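PDB 1E5D: Rubredoxin\:oxygen oxidoreductase from Desulfovibrio gigas, which catalyses the four-electron reduction of one oxygen molecule to two water molecules, using a diiron centre and flavin mononucleotide. Local coordinates for residues D42-L47 against I72-I77; E98-S103 against K117-Q122. All blocks are in the same frame, centred on the assembly; numbering follows the deposited sequence.

How the contacts relate
Contacts 1 and 2 are successive parallel strand pairings in one mixed sheet: contact 1 joins strands 46-48 and 74-77, contact 2 joins strand 99-103 to an edge strand of the sheet, 121-124. Strands 74-77 and 99-103 are themselves neighbours, so the two contacts, with centres about 12 Å apart, meet directly; the rings of Tyr74 and Phe101 pack edge-to-face between them. Contact 1 is largely buried and gathers its polar chemistry at the entry to the strands, through Asp73, Tyr74 and Lys44. Contact 2, at the sheet margin, is partly buried, with an apolar face around Ile100 and a more open face where Gln122 and Lys99 lie; its cross-strand hydrogen bonds are all backbone to backbone.

Contact 1 of 2, residues D42-L47 against I72-I77; sequences DEKTTL and IDYLVI
The carbonyl oxygen of Thr45 takes two backbone donors from 72-77: Asp73 N at 2.8 Å, in the carbonyl plane, and Tyr74 N at 3.2 Å, tilted 28° from it. The carboxylate of Asp73 returns the grip, for its OD2 accepts Thr45 N at 3.0 Å through the anti lone pair, so both the N-H and the carbonyl of Thr45 are tied to 72-77. Further on, parallel strand pairing takes over, with Leu47 N bonded to Tyr74 O and Leu47 O accepting Val76 N at 2.9 Å. On the face carrying Thr46 and Tyr74, CG of Tyr74 is anti to its carbonyl carbon (chi1 -73°), and the ring begins next to Thr46, whose OG1 lies at the ring edge, near its plane, 3.2 Å from Tyr74 CB. The bent aliphatic chain of Lys44 crosses the ring obliquely, CG reaching Tyr74 CE2 at 3.3 Å, and its NZ hydrogen-bonds Tyr74 OH at 3.1 Å; the ammonium also forms a salt bridge with Glu98. The other face is apolar: Leu75 CD2 packs 3.6 Å from Leu47 CB, which Ile72 CD1 also approaches, and helices 56-64 and 88-95 cover this cluster. The pairing closes a beta-alpha-beta unit, strand 46-48, helix 56-64 and strand 74-77, within the metallo-beta-lactamase-like domain, whose iron ligand His79 follows shortly after the second strand.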
ATOM      1  N   ASP A  42      48.054  -4.474   1.827  1.00 26.99           N
ATOM      2  CA  ASP A  42      49.163  -4.177   0.936  1.00 36.37           C
ATOM      3  C   ASP A  42      50.058  -3.105   1.577  1.00 44.50           C
ATOM      4  O   ASP A  42      49.882  -2.750   2.747  1.00 50.94           O
ATOM      5  CB  ASP A  42      48.699  -3.719  -0.439  1.00 39.90           C
ATOM      6  CG  ASP A  42      49.654  -4.072  -1.559  1.00 46.16           C
ATOM      7  OD1 ASP A  42      50.834  -4.372  -1.282  1.00 58.93           O
ATOM      8  OD2 ASP A  42      49.240  -4.047  -2.735  1.00 44.83           O
ATOM      9  N   GLU A  43      51.020  -2.596   0.812  1.00 46.70           N
ATOM     10  CA  GLU A  43      51.869  -1.524   1.346  1.00 50.31           C
ATOM     11  C   GLU A  43      50.946  -0.338   1.636  1.00 44.13           C
ATOM     12  O   GLU A  43      50.917   0.213   2.729  1.00 48.24           O
ATOM     13  CB  GLU A  43      53.001  -1.163   0.402  1.00 71.21           C
ATOM     14  CG  GLU A  43      53.458  -2.243  -0.556  1.00 92.62           C
ATOM     15  CD  GLU A  43      53.751  -3.587   0.075  1.00111.59           C
ATOM     16  OE1 GLU A  43      54.188  -3.626   1.246  1.00137.11           O
ATOM     17  OE2 GLU A  43      53.542  -4.624  -0.596  1.00129.35           O
ATOM     18  N   LYS A  44      50.185  -0.002   0.603  1.00 34.87           N
ATOM     19  CA  LYS A  44      49.012   0.848   0.719  1.00 34.74           C
ATOM     20  C   LYS A  44      47.841  -0.024   1.171  1.00 32.35           C
ATOM     21  O   LYS A  44      47.278  -0.783   0.379  1.00 33.29           O
ATOM     22  CB  LYS A  44      48.740   1.535  -0.611  1.00 41.56           C
ATOM     23  CG  LYS A  44      49.357   2.900  -0.807  1.00 50.76           C
ATOM     24  CD  LYS A  44      50.491   3.214   0.144  1.00 57.84           C
ATOM     25  CE  LYS A  44      50.586   4.693   0.472  1.00 58.00           C
ATOM     26  NZ  LYS A  44      50.149   5.551  -0.662  1.00 60.24           N
ATOM     27  N   THR A  45      47.485   0.042   2.453  1.00 27.22           N
ATOM     28  CA  THR A  45      46.415  -0.834   2.928  1.00 31.50           C
ATOM     29  C   THR A  45      45.046  -0.211   2.671  1.00 30.77           C
ATOM     30  O   THR A  45      44.786   0.941   3.018  1.00 26.74           O
ATOM     31  CB  THR A  45      46.558  -1.175   4.420  1.00 32.57           C
ATOM     32  OG1 THR A  45      47.660  -2.070   4.596  1.00 41.46           O
ATOM     33  CG2 THR A  45      45.308  -1.902   4.898  1.00 38.25           C
ATOM     34  N   THR A  46      44.165  -0.997   2.046  1.00 23.21           N
ATOM     35  CA  THR A  46      42.923  -0.434   1.540  1.00 24.18           C
ATOM     36  C   THR A  46      41.658  -1.109   2.053  1.00 24.80           C
ATOM     37  O   THR A  46      41.547  -2.324   2.183  1.00 28.60           O
ATOM     38  CB  THR A  46      42.896  -0.497  -0.004  1.00 23.62           C
ATOM     39  OG1 THR A  46      44.022   0.215  -0.516  1.00 28.68           O
ATOM     40  CG2 THR A  46      41.649   0.190  -0.524  1.00 23.61           C
ATOM     41  N   LEU A  47      40.690  -0.249   2.333  1.00 21.67           N
ATOM     42  CA  LEU A  47      39.343  -0.609   2.739  1.00 17.14           C
ATOM     43  C   LEU A  47      38.371  -0.358   1.595  1.00 20.57           C
ATOM     44  O   LEU A  47      38.250   0.772   1.100  1.00 20.92           O
ATOM     45  CB  LEU A  47      38.962   0.212   3.960  1.00 19.81           C
ATOM     46  CG  LEU A  47      37.968  -0.374   4.953  1.00 25.53           C
ATOM     47  CD1 LEU A  47      36.797   0.579   5.090  1.00  8.50           C
ATOM     48  CD2 LEU A  47      37.505  -1.754   4.532  1.00 17.51           C
ATOM     49  N   ILE A  72      45.315   2.134   7.772  1.00 29.48           N
ATOM     50  CA  ILE A  72      44.651   2.099   6.473  1.00 28.73           C
ATOM     51  C   ILE A  72      44.982   3.370   5.705  1.00 28.14           C
ATOM     52  O   ILE A  72      44.902   4.467   6.266  1.00 20.45           O
ATOM     53  CB  ILE A  72      43.122   1.971   6.593  1.00 27.42           C
ATOM     54  CG1 ILE A  72      42.640   0.636   7.167  1.00 23.18           C
ATOM     55  CG2 ILE A  72      42.466   2.267   5.249  1.00 10.93           C
ATOM     56  CD1 ILE A  72      41.156   0.632   7.469  1.00 33.03           C
ATOM     57  N   ASP A  73      45.352   3.265   4.430  1.00 27.11           N
ATOM     58  CA  ASP A  73      45.697   4.492   3.720  1.00 27.65           C
ATOM     59  C   ASP A  73      44.574   4.909   2.774  1.00 26.05           C
ATOM     60  O   ASP A  73      44.323   6.096   2.579  1.00 28.07           O
ATOM     61  CB  ASP A  73      46.974   4.344   2.895  1.00 32.89           C
ATOM     62  CG  ASP A  73      48.172   3.831   3.658  1.00 33.41           C
ATOM     63  OD1 ASP A  73      48.786   4.640   4.390  1.00 52.49           O
ATOM     64  OD2 ASP A  73      48.488   2.629   3.517  1.00 26.30           O
ATOM     65  N   TYR A  74      43.953   3.891   2.188  1.00 25.76           N
ATOM     66  CA  TYR A  74      43.008   4.120   1.111  1.00 31.68           C
ATOM     67  C   TYR A  74      41.594   3.687   1.474  1.00 32.01           C
ATOM     68  O   TYR A  74      41.371   2.662   2.116  1.00 35.44           O
ATOM     69  CB  TYR A  74      43.440   3.357  -0.143  1.00 39.85           C
ATOM     70  CG  TYR A  74      44.639   3.916  -0.867  1.00 44.75           C
ATOM     71  CD1 TYR A  74      44.999   5.254  -0.754  1.00 42.55           C
ATOM     72  CD2 TYR A  74      45.417   3.089  -1.671  1.00 45.83           C
ATOM     73  CE1 TYR A  74      46.106   5.743  -1.430  1.00 39.97           C
ATOM     74  CE2 TYR A  74      46.518   3.570  -2.347  1.00 44.55           C
ATOM     75  CZ  TYR A  74      46.859   4.900  -2.220  1.00 42.58           C
ATOM     76  OH  TYR A  74      47.959   5.383  -2.894  1.00 50.31           O
ATOM     77  N   LEU A  75      40.662   4.510   1.014  1.00 24.29           N
ATOM     78  CA  LEU A  75      39.245   4.190   1.132  1.00 16.06           C
ATOM     79  C   LEU A  75      38.654   4.180  -0.268  1.00 16.95           C
ATOM     80  O   LEU A  75      38.733   5.190  -0.964  1.00 29.16           O
ATOM     81  CB  LEU A  75      38.519   5.180   2.038  1.00 16.36           C
ATOM     82  CG  LEU A  75      38.934   5.163   3.514  1.00 18.77           C
ATOM     83  CD1 LEU A  75      38.281   6.299   4.276  1.00 16.25           C
ATOM     84  CD2 LEU A  75      38.596   3.820   4.139  1.00 28.48           C
ATOM     85  N   VAL A  76      38.088   3.055  -0.692  1.00 14.32           N
ATOM     86  CA  VAL A  76      37.455   3.072  -2.016  1.00 20.39           C
ATOM     87  C   VAL A  76      35.941   3.054  -1.858  1.00 20.83           C
ATOM     88  O   VAL A  76      35.378   2.054  -1.405  1.00 22.41           O
ATOM     89  CB  VAL A  76      37.906   1.893  -2.888  1.00 22.27           C
ATOM     90  CG1 VAL A  76      37.032   1.804  -4.129  1.00 11.73           C
ATOM     91  CG2 VAL A  76      39.371   2.025  -3.281  1.00 23.24           C
ATOM     92  N   ILE A  77      35.270   4.147  -2.212  1.00 18.72           N
ATOM     93  CA  ILE A  77      33.814   4.169  -2.075  1.00 11.96           C
ATOM     94  C   ILE A  77      33.142   3.989  -3.433  1.00 13.50           C
ATOM     95  O   ILE A  77      33.174   4.875  -4.276  1.00 21.20           O
ATOM     96  CB  ILE A  77      33.316   5.460  -1.423  1.00  8.57           C
ATOM     97  CG1 ILE A  77      34.133   5.864  -0.197  1.00 12.48           C
ATOM     98  CG2 ILE A  77      31.844   5.329  -1.060  1.00  7.53           C
ATOM     99  CD1 ILE A  77      34.117   4.773   0.861  1.00 22.51           C
TER

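Contact 2 of 2, residues E98-S103 against K117-Q122; sequences EKIFTS and KDWPVQ
Ile100 packs against Trp119 and Pro120 on the buried side of this contact. Its CG1 is anti to the carbonyl carbon (chi1 -61°), and CD1 at the end of that branch reaches Trp119 CB at 4.1 Å and Pro120 CD at 4.2 Å, while Ile92 of helix 88-95 touches both Ile100 and Trp119. Farther along, Thr102 CG2 meets Val121 CG1, both under helix 104-114, and Thr102 OG1 is hydrogen-bonded to Ile77 O. The backbones pair in parallel: Ile100 N donates to Pro120 O at 2.9 Å, and Ile100 O accepts Gln122 N at 2.9 Å. The next bond, Thr102 N to Gln122 O, is weak at 3.4 Å. On the opposite face the partly exposed Lys99 and Gln122 meet without a side-chain hydrogen bond: Lys99 CE is 3.5 Å from Gln122 OE1, a plain contact, and NE2 bonds a residue close by in the chain. Gln122 runs beside Phe101, pointing the same way, its amide plane 74° from the ring. Pro120, the centre of an inverse gamma turn, sets CB 3.3 Å from Glu98 O. The pairing joins the two strands of the beta-alpha-beta unit 99-103, 104-114, 121-124, at one edge of the sheet in the metallo-beta-lactamase-like domain.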
ATOM      1  N   GLU A  98      44.842   8.580   3.456  1.00 30.50           N
ATOM      2  CA  GLU A  98      45.551   9.464   2.531  1.00 29.71           C
ATOM      3  C   GLU A  98      44.658   9.767   1.340  1.00 31.89           C
ATOM      4  O   GLU A  98      44.609  10.862   0.790  1.00 40.35           O
ATOM      5  CB  GLU A  98      46.855   8.799   2.123  1.00 33.54           C
ATOM      6  CG  GLU A  98      47.366   9.163   0.741  1.00 43.90           C
ATOM      7  CD  GLU A  98      48.747   8.577   0.508  1.00 52.01           C
ATOM      8  OE1 GLU A  98      49.138   7.665   1.268  1.00 46.62           O
ATOM      9  OE2 GLU A  98      49.425   9.036  -0.432  1.00 77.98           O
ATOM     10  N   LYS A  99      43.900   8.746   0.926  1.00 30.36           N
ATOM     11  CA  LYS A  99      43.061   8.987  -0.243  1.00 31.03           C
ATOM     12  C   LYS A  99      41.753   8.216  -0.192  1.00 27.81           C
ATOM     13  O   LYS A  99      41.632   7.074   0.232  1.00 34.52           O
ATOM     14  CB  LYS A  99      43.835   8.626  -1.518  1.00 38.94           C
ATOM     15  CG  LYS A  99      44.476   9.823  -2.196  1.00 40.57           C
ATOM     16  CD  LYS A  99      45.777   9.446  -2.881  1.00 50.30           C
ATOM     17  CE  LYS A  99      46.050  10.371  -4.059  1.00 62.54           C
ATOM     18  NZ  LYS A  99      45.153  11.563  -4.029  1.00 82.46           N
ATOM     19  N   ILE A 100      40.730   8.917  -0.669  1.00 25.66           N
ATOM     20  CA  ILE A 100      39.417   8.327  -0.819  1.00 20.82           C
ATOM     21  C   ILE A 100      39.142   8.153  -2.307  1.00 18.19           C
ATOM     22  O   ILE A 100      39.058   9.170  -3.003  1.00 23.39           O
ATOM     23  CB  ILE A 100      38.307   9.191  -0.208  1.00 21.96           C
ATOM     24  CG1 ILE A 100      38.448   9.423   1.296  1.00 21.77           C
ATOM     25  CG2 ILE A 100      36.944   8.592  -0.535  1.00 19.64           C
ATOM     26  CD1 ILE A 100      37.505  10.465   1.857  1.00 38.43           C
ATOM     27  N   PHE A 101      39.028   6.909  -2.745  1.00 19.68           N
ATOM     28  CA  PHE A 101      38.734   6.652  -4.149  1.00 27.74           C
ATOM     29  C   PHE A 101      37.248   6.407  -4.398  1.00 28.53           C
ATOM     30  O   PHE A 101      36.648   5.562  -3.736  1.00 38.88           O
ATOM     31  CB  PHE A 101      39.548   5.453  -4.650  1.00 30.29           C
ATOM     32  CG  PHE A 101      41.043   5.751  -4.623  1.00 29.41           C
ATOM     33  CD1 PHE A 101      41.630   6.449  -5.660  1.00 26.55           C
ATOM     34  CD2 PHE A 101      41.818   5.331  -3.558  1.00 29.06           C
ATOM     35  CE1 PHE A 101      42.980   6.724  -5.636  1.00 19.83           C
ATOM     36  CE2 PHE A 101      43.170   5.592  -3.532  1.00 26.89           C
ATOM     37  CZ  PHE A 101      43.743   6.287  -4.574  1.00 21.41           C
ATOM     38  N   THR A 102      36.695   7.147  -5.352  1.00 21.48           N
ATOM     39  CA  THR A 102      35.308   6.993  -5.753  1.00 23.69           C
ATOM     40  C   THR A 102      35.140   7.294  -7.238  1.00 26.30           C
ATOM     41  O   THR A 102      35.982   7.901  -7.897  1.00 23.09           O
ATOM     42  CB  THR A 102      34.369   7.897  -4.929  1.00 19.69           C
ATOM     43  OG1 THR A 102      33.018   7.471  -5.141  1.00 17.79           O
ATOM     44  CG2 THR A 102      34.451   9.338  -5.397  1.00 13.11           C
ATOM     45  N   SER A 103      34.013   6.838  -7.791  1.00 22.15           N
ATOM     46  CA  SER A 103      33.772   7.117  -9.203  1.00 19.09           C
ATOM     47  C   SER A 103      33.486   8.602  -9.380  1.00 21.52           C
ATOM     48  O   SER A 103      33.240   9.359  -8.439  1.00 21.61           O
ATOM     49  CB  SER A 103      32.610   6.290  -9.740  1.00 17.83           C
ATOM     50  OG  SER A 103      31.371   6.794  -9.265  1.00 19.05           O
ATOM     51  N   LYS A 117      33.785  19.109   3.440  1.00 50.25           N
ATOM     52  CA  LYS A 117      34.615  20.267   3.112  1.00 61.54           C
ATOM     53  C   LYS A 117      36.008  19.831   2.709  1.00 56.31           C
ATOM     54  O   LYS A 117      36.478  20.065   1.591  1.00 46.77           O
ATOM     55  CB  LYS A 117      34.643  21.252   4.284  1.00 73.43           C
ATOM     56  CG  LYS A 117      34.436  22.695   3.848  1.00 87.94           C
ATOM     57  CD  LYS A 117      32.996  23.153   4.016  1.00 98.72           C
ATOM     58  CE  LYS A 117      32.864  24.655   3.793  1.00103.10           C
ATOM     59  NZ  LYS A 117      31.729  25.239   4.564  1.00106.47           N
ATOM     60  N   ASP A 118      36.773  19.171   3.585  1.00 53.62           N
ATOM     61  CA  ASP A 118      38.143  18.954   3.091  1.00 58.29           C
ATOM     62  C   ASP A 118      38.529  17.487   3.097  1.00 49.84           C
ATOM     63  O   ASP A 118      39.307  17.052   3.946  1.00 61.23           O
ATOM     64  CB  ASP A 118      39.105  19.804   3.927  1.00 72.16           C
ATOM     65  CG  ASP A 118      38.762  21.281   3.859  1.00 81.76           C
ATOM     66  OD1 ASP A 118      38.721  21.840   2.741  1.00 82.76           O
ATOM     67  OD2 ASP A 118      38.526  21.899   4.920  1.00103.82           O
ATOM     68  N   TRP A 119      37.983  16.728   2.153  1.00 41.70           N
ATOM     69  CA  TRP A 119      38.244  15.299   2.051  1.00 36.29           C
ATOM     70  C   TRP A 119      39.164  15.003   0.873  1.00 28.92           C
ATOM     71  O   TRP A 119      38.956  15.566  -0.206  1.00 42.24           O
ATOM     72  CB  TRP A 119      36.946  14.510   1.879  1.00 38.68           C
ATOM     73  CG  TRP A 119      36.088  14.387   3.094  1.00 39.27           C
ATOM     74  CD1 TRP A 119      36.271  14.959   4.316  1.00 35.78           C
ATOM     75  CD2 TRP A 119      34.881  13.620   3.197  1.00 39.45           C
ATOM     76  NE1 TRP A 119      35.260  14.600   5.174  1.00 32.14           N
ATOM     77  CE2 TRP A 119      34.393  13.779   4.509  1.00 37.53           C
ATOM     78  CE3 TRP A 119      34.169  12.816   2.301  1.00 36.96           C
ATOM     79  CZ2 TRP A 119      33.222  13.161   4.949  1.00 38.84           C
ATOM     80  CZ3 TRP A 119      33.011  12.209   2.745  1.00 36.73           C
ATOM     81  CH2 TRP A 119      32.540  12.378   4.053  1.00 36.60           C
ATOM     82  N   PRO A 120      40.149  14.140   1.051  1.00 23.43           N
ATOM     83  CA  PRO A 120      41.051  13.819  -0.062  1.00 26.51           C
ATOM     84  C   PRO A 120      40.367  12.902  -1.069  1.00 29.34           C
ATOM     85  O   PRO A 120      40.811  11.781  -1.314  1.00 33.74           O
ATOM     86  CB  PRO A 120      42.196  13.068   0.610  1.00 21.88           C
ATOM     87  CG  PRO A 120      41.577  12.458   1.819  1.00 23.52           C
ATOM     88  CD  PRO A 120      40.502  13.405   2.268  1.00 24.85           C
ATOM     89  N   VAL A 121      39.278  13.391  -1.654  1.00 27.84           N
ATOM     90  CA  VAL A 121      38.572  12.627  -2.673  1.00 29.59           C
ATOM     91  C   VAL A 121      39.351  12.653  -3.983  1.00 29.57           C
ATOM     92  O   VAL A 121      39.842  13.688  -4.421  1.00 47.38           O
ATOM     93  CB  VAL A 121      37.152  13.174  -2.894  1.00 28.24           C
ATOM     94  CG1 VAL A 121      36.438  12.419  -4.001  1.00 22.57           C
ATOM     95  CG2 VAL A 121      36.365  13.105  -1.594  1.00 25.47           C
ATOM     96  N   GLN A 122      39.470  11.494  -4.610  1.00 26.10           N
ATOM     97  CA  GLN A 122      40.141  11.387  -5.894  1.00 22.10           C
ATOM     98  C   GLN A 122      39.306  10.481  -6.793  1.00 20.96           C
ATOM     99  O   GLN A 122      39.077   9.322  -6.471  1.00 32.54           O
ATOM    100  CB  GLN A 122      41.558  10.835  -5.756  1.00 32.85           C
ATOM    101  CG  GLN A 122      42.527  11.376  -6.794  1.00 44.68           C
ATOM    102  CD  GLN A 122      43.317  10.316  -7.529  1.00 53.72           C
ATOM    103  OE1 GLN A 122      44.406   9.925  -7.104  1.00 52.65           O
ATOM    104  NE2 GLN A 122      42.783   9.836  -8.648  1.00 73.20           N
TER